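Local atomic coordinates of aminoglycoside N(3)-acetyltransferase (Enterobacter cloacae, PDB entry 6NP5), a protein that probably confers resistance to 2-deoxystreptamine antibiotics such as gentamicin, kanamycin and tobramycin by transferring an acetyl group from acetyl-CoA to their 3-amino group. Residues S114-A119 with A133-G138; E180-V185 with S203-N208. All coordinates share one frame; numbering follows the deposited sequence.

Contact 1: residues S114-A119 with A133-G138; sequences SAHPDA and APHEMG. Unlike the reference sequence in segment 114-119: Ser-114 (reference Thr). With 9CS ((1R,2S,3S,4R,6S)-4,6-diamino-3-[(3-amino-3-deoxy-alpha-D-glucopyranosyl)oxy]-2-hydroxycyclohexyl 2,6-diamino-2,6-dideoxy-alpha-D-glucopyranoside), chain B.
His-135 turns its ring into the loop 114-119, against Ser-114 and His-116. Its CB packs on CB of Ser-114. With chi1 at -161°, CG stands anti to the backbone N and the imidazole reaches across to that loop. CG and CD2 lie beneath CB of His-116, CD2 3.8 Å from it and also nearing His-116 CD2; that CB is 3.5 Å from the ring centroid and 9° off the normal, a well-centred CH-pi contact. At the ring edge ND1 and Ser-114 OG share a hydrogen bond of 2.7 Å. CE1 comes to 3.2 Å from the backbone O of Ala-119, also near the ring plane, and NE2 bonds beyond both segments to the carbonyl of Ala-140. Both ring nitrogens are thus engaged, which fixes the rotation of the buried ring.

The His-116 ring is itself layered: Met-137 SD makes a sulfur-aromatic contact over one face, toward the rim, 4.1 Å from the centroid, and Ala-119 CB lies over the rim of the other. Water 2, in the ring plane, joins His-116 NE2 to the backbone N of Gly-138. Water 1 donates to His-135 O and, weakly, to Ala-115 O.

Asp-118 of the same loop accepts from N4 of 9CS at OD1 and from O13 at OD2 (2.6 Å), which places the contact beside the antibiotic site. Ser-114 pairs through its backbone with Met-121 of strand 121-124, at the margin of the mixed sheet, while His-116, Pro-117 and Met-137 press against strand 184-193 of the hairpin and Met-137 also meets strand 196-205.

Contact 2: residues E180-V185 with S203-N208; sequences EGKRRV and SDWDSN. With 9CS ((1R,2S,3S,4R,6S)-4,6-diamino-3-[(3-amino-3-deoxy-alpha-D-glucopyranosyl)oxy]-2-hydroxycyclohexyl 2,6-diamino-2,6-dideoxy-alpha-D-glucopyranoside), chain B.
Asp-206 OD2 is gripped side-on by Arg-183 in a salt bridge, NE at 3.0 Å and NH2 at 3.1 Å, and waters 3 and 5 donate to it. Arg-183 NH1 forms a second salt bridge with Asp-212 OD1, so the guanidinium spans two carboxylates. The contact is the open end of an antiparallel beta hairpin, strands 184-193 and 196-205. Val-185 and Asp-204 form a hydrogen-bonded pair, Val-185 N to Asp-204 O at 165° and Asp-204 N to Val-185 O at 152°, and Arg-184 faces Trp-205 as a non-hydrogen-bonded pair. Just past the strands, Asp-206 N donates to Arg-183 O.

Cation-pi interactions cover both faces of the Trp-205 six-membered ring. Lys-182 NZ stands over one, 4.0 Å from the centroid, with CE over the same face in a CH-pi contact; NZ also bonds the carbonyls of Ala-175 and Ala-177. Over the opposite face the Arg-184 guanidinium is perpendicular to the indole, CZ 4.4 Å from that centroid and NH1 pointing at the ring. A bend at chi3, 60°, brings it there, and Ser-203 OG holds NH2.

OD1 of Asp-206 accepts from Asn-208 N in an Asx turn, beside which Ser-207 OG accepts from aminoglycoside N3 at 2.8 Å.

How the contacts relate
From the N terminus, the chain first runs through strands 22-27 and 55-59 of the mixed sheet. Contact 1 then closes a short loop: strand 121-124 and helix 128-132 lie between segments 114-119 and 133-138. After helices 146-152 and 170-176, contact 2 closes the hairpin 184-193/196-205 at its base. The two loops follow in series, neither nesting nor crossing, with centres about 17 Å apart. Gly-138 C nevertheless packs 3.1 Å from Asp-204 OD2, an oxygen whose hydrogen bond comes from Ala-140 N. That bond, and the packing of 114-119 and 133-138 on the hairpin strands, tie the mixed sheet's edge to the hairpin. Each contact includes a residue that hydrogen-bonds the same aminoglycoside, Asp-118 and Ser-207.

Contact 1: residues S114-A119 with A133-G138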
loop_
_atom_site.group_PDB
_atom_site.type_symbol
_atom_site.label_atom_id
_atom_site.label_comp_id
_atom_site.label_asym_id
_atom_site.label_seq_id
_atom_site.Cartn_x
_atom_site.Cartn_y
_atom_site.Cartn_z
ATOM N N SER A 114 1.826 -10.305 -4.340
ATOM C CA SER A 114 2.907 -9.925 -5.243
ATOM C C SER A 114 4.278 -10.384 -4.744
ATOM O O SER A 114 4.511 -10.592 -3.555
ATOM C CB SER A 114 2.910 -8.421 -5.531
ATOM O OG SER A 114 3.587 -7.703 -4.513
ATOM N N ALA A 115 5.198 -10.464 -5.692
ATOM C CA ALA A 115 6.506 -11.094 -5.530
ATOM C C ALA A 115 7.568 -10.195 -4.908
ATOM O O ALA A 115 8.661 -10.685 -4.612
ATOM C CB ALA A 115 6.979 -11.525 -6.917
ATOM N N HIS A 116 7.335 -8.905 -4.771
ATOM C CA HIS A 116 8.337 -8.006 -4.226
ATOM C C HIS A 116 8.304 -8.136 -2.707
ATOM O O HIS A 116 7.297 -7.783 -2.086
ATOM C CB HIS A 116 7.984 -6.584 -4.644
ATOM C CG HIS A 116 9.086 -5.605 -4.412
ATOM N ND1 HIS A 116 9.627 -5.370 -3.163
ATOM C CD2 HIS A 116 9.707 -4.762 -5.271
ATOM C CE1 HIS A 116 10.547 -4.429 -3.277
ATOM N NE2 HIS A 116 10.618 -4.056 -4.544
ATOM N N PRO A 117 9.356 -8.640 -2.061
ATOM C CA PRO A 117 9.208 -8.961 -0.635
ATOM C C PRO A 117 8.964 -7.762 0.253
ATOM O O PRO A 117 8.218 -7.865 1.233
ATOM C CB PRO A 117 10.516 -9.697 -0.296
ATOM C CG PRO A 117 10.948 -10.275 -1.603
ATOM C CD PRO A 117 10.608 -9.192 -2.607
ATOM N N ASP A 118 9.586 -6.625 -0.051
ATOM C CA ASP A 118 9.450 -5.449 0.796
ATOM C C ASP A 118 8.188 -4.655 0.464
ATOM O O ASP A 118 7.532 -4.104 1.358
ATOM C CB ASP A 118 10.702 -4.560 0.706
ATOM C CG ASP A 118 10.717 -3.501 1.772
ATOM O OD1 ASP A 118 10.902 -3.824 2.974
ATOM O OD2 ASP A 118 10.502 -2.335 1.374
ATOM N N ALA A 119 7.860 -4.553 -0.814
ATOM C CA ALA A 119 6.716 -3.777 -1.289
ATOM C C ALA A 119 5.481 -4.656 -1.517
ATOM O O ALA A 119 4.545 -4.236 -2.193
ATOM C CB ALA A 119 7.108 -3.075 -2.582
ATOM N N ALA A 133 1.016 -9.039 -10.490
ATOM C CA ALA A 133 2.211 -9.433 -11.220
ATOM C C ALA A 133 2.214 -8.699 -12.547
ATOM O O ALA A 133 1.151 -8.560 -13.179
ATOM C CB ALA A 133 2.247 -10.935 -11.502
ATOM N N PRO A 134 3.377 -8.207 -12.993
ATOM C CA PRO A 134 4.688 -8.340 -12.355
ATOM C C PRO A 134 4.863 -7.415 -11.144
ATOM O O PRO A 134 4.244 -6.348 -11.064
ATOM C CB PRO A 134 5.647 -7.947 -13.477
ATOM C CG PRO A 134 4.867 -6.950 -14.279
ATOM C CD PRO A 134 3.467 -7.524 -14.290
ATOM N N HIS A 135 5.763 -7.796 -10.243
ATOM C CA HIS A 135 6.185 -6.877 -9.196
ATOM C C HIS A 135 7.662 -7.150 -8.936
ATOM O O HIS A 135 8.027 -7.895 -8.029
ATOM C CB HIS A 135 5.335 -6.994 -7.945
ATOM C CG HIS A 135 5.441 -5.808 -7.060
ATOM N ND1 HIS A 135 4.852 -5.746 -5.813
ATOM C CD2 HIS A 135 6.095 -4.622 -7.238
ATOM C CE1 HIS A 135 5.058 -4.541 -5.308
ATOM N NE2 HIS A 135 5.849 -3.861 -6.130
ATOM N N GLU A 136 8.484 -6.502 -9.717
ATOM C CA GLU A 136 9.908 -6.784 -9.735
ATOM C C GLU A 136 10.679 -5.864 -8.806
ATOM O O GLU A 136 10.299 -4.719 -8.554
ATOM C CB GLU A 136 10.428 -6.677 -11.155
ATOM C CG GLU A 136 9.846 -7.805 -11.971
ATOM C CD GLU A 136 10.063 -7.688 -13.435
ATOM O OE1 GLU A 136 10.665 -6.710 -13.874
ATOM O OE2 GLU A 136 9.590 -8.593 -14.154
ATOM N N MET A 137 11.802 -6.386 -8.335
ATOM C CA MET A 137 12.766 -5.562 -7.651
ATOM C C MET A 137 13.163 -4.406 -8.559
ATOM O O MET A 137 13.365 -4.583 -9.763
ATOM C CB MET A 137 13.986 -6.409 -7.287
ATOM C CG MET A 137 13.635 -7.369 -6.165
ATOM S SD MET A 137 13.562 -6.677 -4.520
ATOM C CE MET A 137 15.308 -6.571 -4.175
ATOM N N GLY A 138 13.232 -3.214 -7.981
ATOM C CA GLY A 138 13.459 -2.004 -8.737
ATOM C C GLY A 138 12.195 -1.293 -9.183
ATOM O O GLY A 138 12.299 -0.197 -9.742
HETATM C C1 9CS B . 6.656 5.361 7.315
HETATM C C2 9CS B . 5.520 5.730 8.256
HETATM C C3 9CS B . 4.738 6.883 7.752
HETATM C C4 9CS B . 5.620 8.083 7.550
HETATM C C5 9CS B . 6.857 7.712 6.714
HETATM C C6 9CS B . 7.878 8.815 6.716
HETATM C C7 9CS B . 7.393 2.337 3.138
HETATM C C8 9CS B . 8.426 2.607 4.233
HETATM C C9 9CS B . 7.763 3.276 5.444
HETATM C C10 9CS B . 6.995 4.557 5.059
HETATM C C11 9CS B . 6.071 4.336 3.856
HETATM C C12 9CS B . 6.777 3.660 2.682
HETATM C C13 9CS B . 10.277 1.095 4.274
HETATM C C14 9CS B . 10.396 -0.421 4.169
HETATM C C15 9CS B . 10.155 -1.072 5.501
HETATM C C16 9CS B . 11.120 -0.517 6.493
HETATM C C17 9CS B . 10.991 1.001 6.591
HETATM C C18 9CS B . 11.908 1.633 7.576
HETATM N N1 9CS B . 9.036 8.396 5.938
HETATM N N2 9CS B . 5.527 5.639 3.450
HETATM N N3 9CS B . 8.019 1.660 2.004
HETATM N N4 9CS B . 10.309 -2.567 5.407
HETATM O O5 9CS B . 7.532 6.542 7.259
HETATM O O7 9CS B . 3.675 7.174 8.721
HETATM O O8 9CS B . 4.957 9.160 6.872
HETATM O O9 9CS B . 6.129 5.063 6.070
HETATM O O10 9CS B . 8.773 3.602 6.380
HETATM O O11 9CS B . 8.971 1.379 4.668
HETATM O O12 9CS B . 11.229 1.597 5.253
HETATM O O13 9CS B . 9.419 -0.834 3.241
HETATM O O14 9CS B . 10.876 -1.050 7.806
HETATM O O15 9CS B . 13.220 1.323 7.292
HETATM N N6 9CS B . 4.645 4.519 8.403
HETATM O O HOH W 1 10.171 -9.336 -7.019
HETATM O O HOH W 2 12.513 -2.199 -5.444
#

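Contact 2: residues E180-V185 with S203-N208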
loop_
_atom_site.group_PDB
_atom_site.type_symbol
_atom_site.label_atom_id
_atom_site.label_comp_id
_atom_site.label_asym_id
_atom_site.label_seq_id
_atom_site.Cartn_x
_atom_site.Cartn_y
_atom_site.Cartn_z
ATOM N N GLU A 180 14.777 17.303 -9.707
ATOM C CA GLU A 180 16.180 17.069 -9.447
ATOM C C GLU A 180 16.380 16.597 -8.010
ATOM O O GLU A 180 15.594 16.902 -7.114
ATOM C CB GLU A 180 16.975 18.363 -9.690
ATOM C CG GLU A 180 16.593 19.517 -8.785
ATOM C CD GLU A 180 17.445 20.784 -9.029
ATOM O OE1 GLU A 180 18.359 20.767 -9.888
ATOM O OE2 GLU A 180 17.196 21.808 -8.358
ATOM N N GLY A 181 17.454 15.846 -7.797
ATOM C CA GLY A 181 17.865 15.493 -6.448
ATOM C C GLY A 181 17.167 14.283 -5.859
ATOM O O GLY A 181 17.186 14.091 -4.644
ATOM N N LYS A 182 16.537 13.457 -6.676
ATOM C CA LYS A 182 15.736 12.364 -6.132
ATOM C C LYS A 182 16.625 11.340 -5.450
ATOM O O LYS A 182 17.661 10.926 -5.986
ATOM C CB LYS A 182 14.913 11.713 -7.234
ATOM C CG LYS A 182 13.845 12.657 -7.781
ATOM C CD LYS A 182 13.290 12.160 -9.128
ATOM C CE LYS A 182 12.350 10.989 -8.933
ATOM N NZ LYS A 182 11.610 10.645 -10.165
ATOM N N ARG A 183 16.216 10.953 -4.256
ATOM C CA ARG A 183 16.934 9.978 -3.454
ATOM C C ARG A 183 16.628 8.554 -3.891
ATOM O O ARG A 183 15.469 8.199 -4.182
ATOM C CB ARG A 183 16.543 10.131 -1.980
ATOM C CG ARG A 183 17.042 11.407 -1.354
ATOM C CD ARG A 183 16.376 11.667 -0.016
ATOM N NE ARG A 183 16.580 10.604 0.952
ATOM C CZ ARG A 183 17.456 10.646 1.944
ATOM N NH1 ARG A 183 18.256 11.681 2.075
ATOM N NH2 ARG A 183 17.542 9.645 2.802
ATOM N N ARG A 184 17.659 7.726 -3.888
ATOM C CA ARG A 184 17.526 6.310 -4.142
ATOM C C ARG A 184 18.155 5.550 -2.989
ATOM O O ARG A 184 18.970 6.083 -2.228
ATOM C CB ARG A 184 18.173 5.927 -5.485
ATOM C CG ARG A 184 17.476 6.607 -6.632
ATOM C CD ARG A 184 18.012 6.226 -7.996
ATOM N NE ARG A 184 17.907 4.804 -8.304
ATOM C CZ ARG A 184 16.797 4.201 -8.725
ATOM N NH1 ARG A 184 15.668 4.889 -8.857
ATOM N NH2 ARG A 184 16.813 2.915 -8.999
ATOM N N VAL A 185 17.737 4.306 -2.850
ATOM C CA VAL A 185 18.269 3.383 -1.858
ATOM C C VAL A 185 18.655 2.091 -2.559
ATOM O O VAL A 185 18.096 1.740 -3.608
ATOM C CB VAL A 185 17.225 3.060 -0.753
ATOM C CG1 VAL A 185 16.963 4.250 0.125
ATOM C CG2 VAL A 185 15.912 2.528 -1.338
ATOM N N SER A 203 18.466 -1.169 -6.628
ATOM C CA SER A 203 18.190 0.178 -6.163
ATOM C C SER A 203 16.755 0.541 -6.539
ATOM O O SER A 203 16.160 -0.028 -7.461
ATOM C CB SER A 203 19.175 1.178 -6.754
ATOM O OG SER A 203 19.010 1.284 -8.163
ATOM N N ASP A 204 16.208 1.502 -5.815
ATOM C CA ASP A 204 14.887 2.027 -6.140
ATOM C C ASP A 204 14.784 3.414 -5.515
ATOM O O ASP A 204 15.658 3.840 -4.765
ATOM C CB ASP A 204 13.776 1.088 -5.653
ATOM C CG ASP A 204 12.531 1.129 -6.533
ATOM O OD1 ASP A 204 12.272 2.134 -7.225
ATOM O OD2 ASP A 204 11.776 0.146 -6.471
ATOM N N TRP A 205 13.700 4.113 -5.813
ATOM C CA TRP A 205 13.466 5.392 -5.162
ATOM C C TRP A 205 13.339 5.202 -3.663
ATOM O O TRP A 205 12.787 4.211 -3.192
ATOM C CB TRP A 205 12.192 6.053 -5.720
ATOM C CG TRP A 205 12.253 6.156 -7.210
ATOM C CD1 TRP A 205 11.471 5.494 -8.104
ATOM C CD2 TRP A 205 13.170 6.946 -7.982
ATOM N NE1 TRP A 205 11.842 5.813 -9.384
ATOM C CE2 TRP A 205 12.889 6.698 -9.342
ATOM C CE3 TRP A 205 14.231 7.803 -7.653
ATOM C CZ2 TRP A 205 13.598 7.312 -10.380
ATOM C CZ3 TRP A 205 14.958 8.388 -8.688
ATOM C CH2 TRP A 205 14.644 8.128 -10.036
ATOM N N ASP A 206 13.810 6.171 -2.908
ATOM C CA ASP A 206 13.698 6.122 -1.456
ATOM C C ASP A 206 12.247 6.334 -1.064
ATOM O O ASP A 206 11.707 7.419 -1.248
ATOM C CB ASP A 206 14.591 7.207 -0.858
ATOM C CG ASP A 206 14.736 7.097 0.643
ATOM O OD1 ASP A 206 13.979 6.334 1.282
ATOM O OD2 ASP A 206 15.660 7.755 1.190
ATOM N N SER A 207 11.616 5.293 -0.525
ATOM C CA SER A 207 10.223 5.424 -0.127
ATOM C C SER A 207 10.081 6.097 1.219
ATOM O O SER A 207 8.949 6.311 1.657
ATOM C CB SER A 207 9.526 4.062 -0.123
ATOM O OG SER A 207 10.009 3.221 0.904
ATOM N N ASN A 208 11.192 6.460 1.864
ATOM C CA ASN A 208 11.146 7.216 3.100
ATOM C C ASN A 208 11.396 8.695 2.892
ATOM O O ASN A 208 11.618 9.412 3.866
ATOM C CB ASN A 208 12.093 6.611 4.122
ATOM C CG ASN A 208 11.563 5.326 4.658
ATOM O OD1 ASN A 208 12.207 4.255 4.605
ATOM N ND2 ASN A 208 10.385 5.403 5.194
HETATM C C1 9CS B . 6.656 5.361 7.315
HETATM C C2 9CS B . 5.520 5.730 8.256
HETATM C C3 9CS B . 4.738 6.883 7.752
HETATM C C4 9CS B . 5.620 8.083 7.550
HETATM C C5 9CS B . 6.857 7.712 6.714
HETATM C C6 9CS B . 7.878 8.815 6.716
HETATM C C7 9CS B . 7.393 2.337 3.138
HETATM C C8 9CS B . 8.426 2.607 4.233
HETATM C C9 9CS B . 7.763 3.276 5.444
HETATM C C10 9CS B . 6.995 4.557 5.059
HETATM C C11 9CS B . 6.071 4.336 3.856
HETATM C C12 9CS B . 6.777 3.660 2.682
HETATM C C13 9CS B . 10.277 1.095 4.274
HETATM C C14 9CS B . 10.396 -0.421 4.169
HETATM C C15 9CS B . 10.155 -1.072 5.501
HETATM C C16 9CS B . 11.120 -0.517 6.493
HETATM C C17 9CS B . 10.991 1.001 6.591
HETATM C C18 9CS B . 11.908 1.633 7.576
HETATM N N1 9CS B . 9.036 8.396 5.938
HETATM N N2 9CS B . 5.527 5.639 3.450
HETATM N N3 9CS B . 8.019 1.660 2.004
HETATM N N4 9CS B . 10.309 -2.567 5.407
HETATM O O5 9CS B . 7.532 6.542 7.259
HETATM O O7 9CS B . 3.675 7.174 8.721
HETATM O O8 9CS B . 4.957 9.160 6.872
HETATM O O9 9CS B . 6.129 5.063 6.070
HETATM O O10 9CS B . 8.773 3.602 6.380
HETATM O O11 9CS B . 8.971 1.379 4.668
HETATM O O12 9CS B . 11.229 1.597 5.253
HETATM O O13 9CS B . 9.419 -0.834 3.241
HETATM O O14 9CS B . 10.876 -1.050 7.806
HETATM O O15 9CS B . 13.220 1.323 7.292
HETATM N N6 9CS B . 4.645 4.519 8.403
HETATM O O HOH W 3 15.712 7.545 3.904
HETATM O O HOH W 4 13.871 2.759 -9.536
HETATM O O HOH W 5 18.382 7.474 0.303
HETATM O O HOH W 6 15.087 0.473 -10.072
#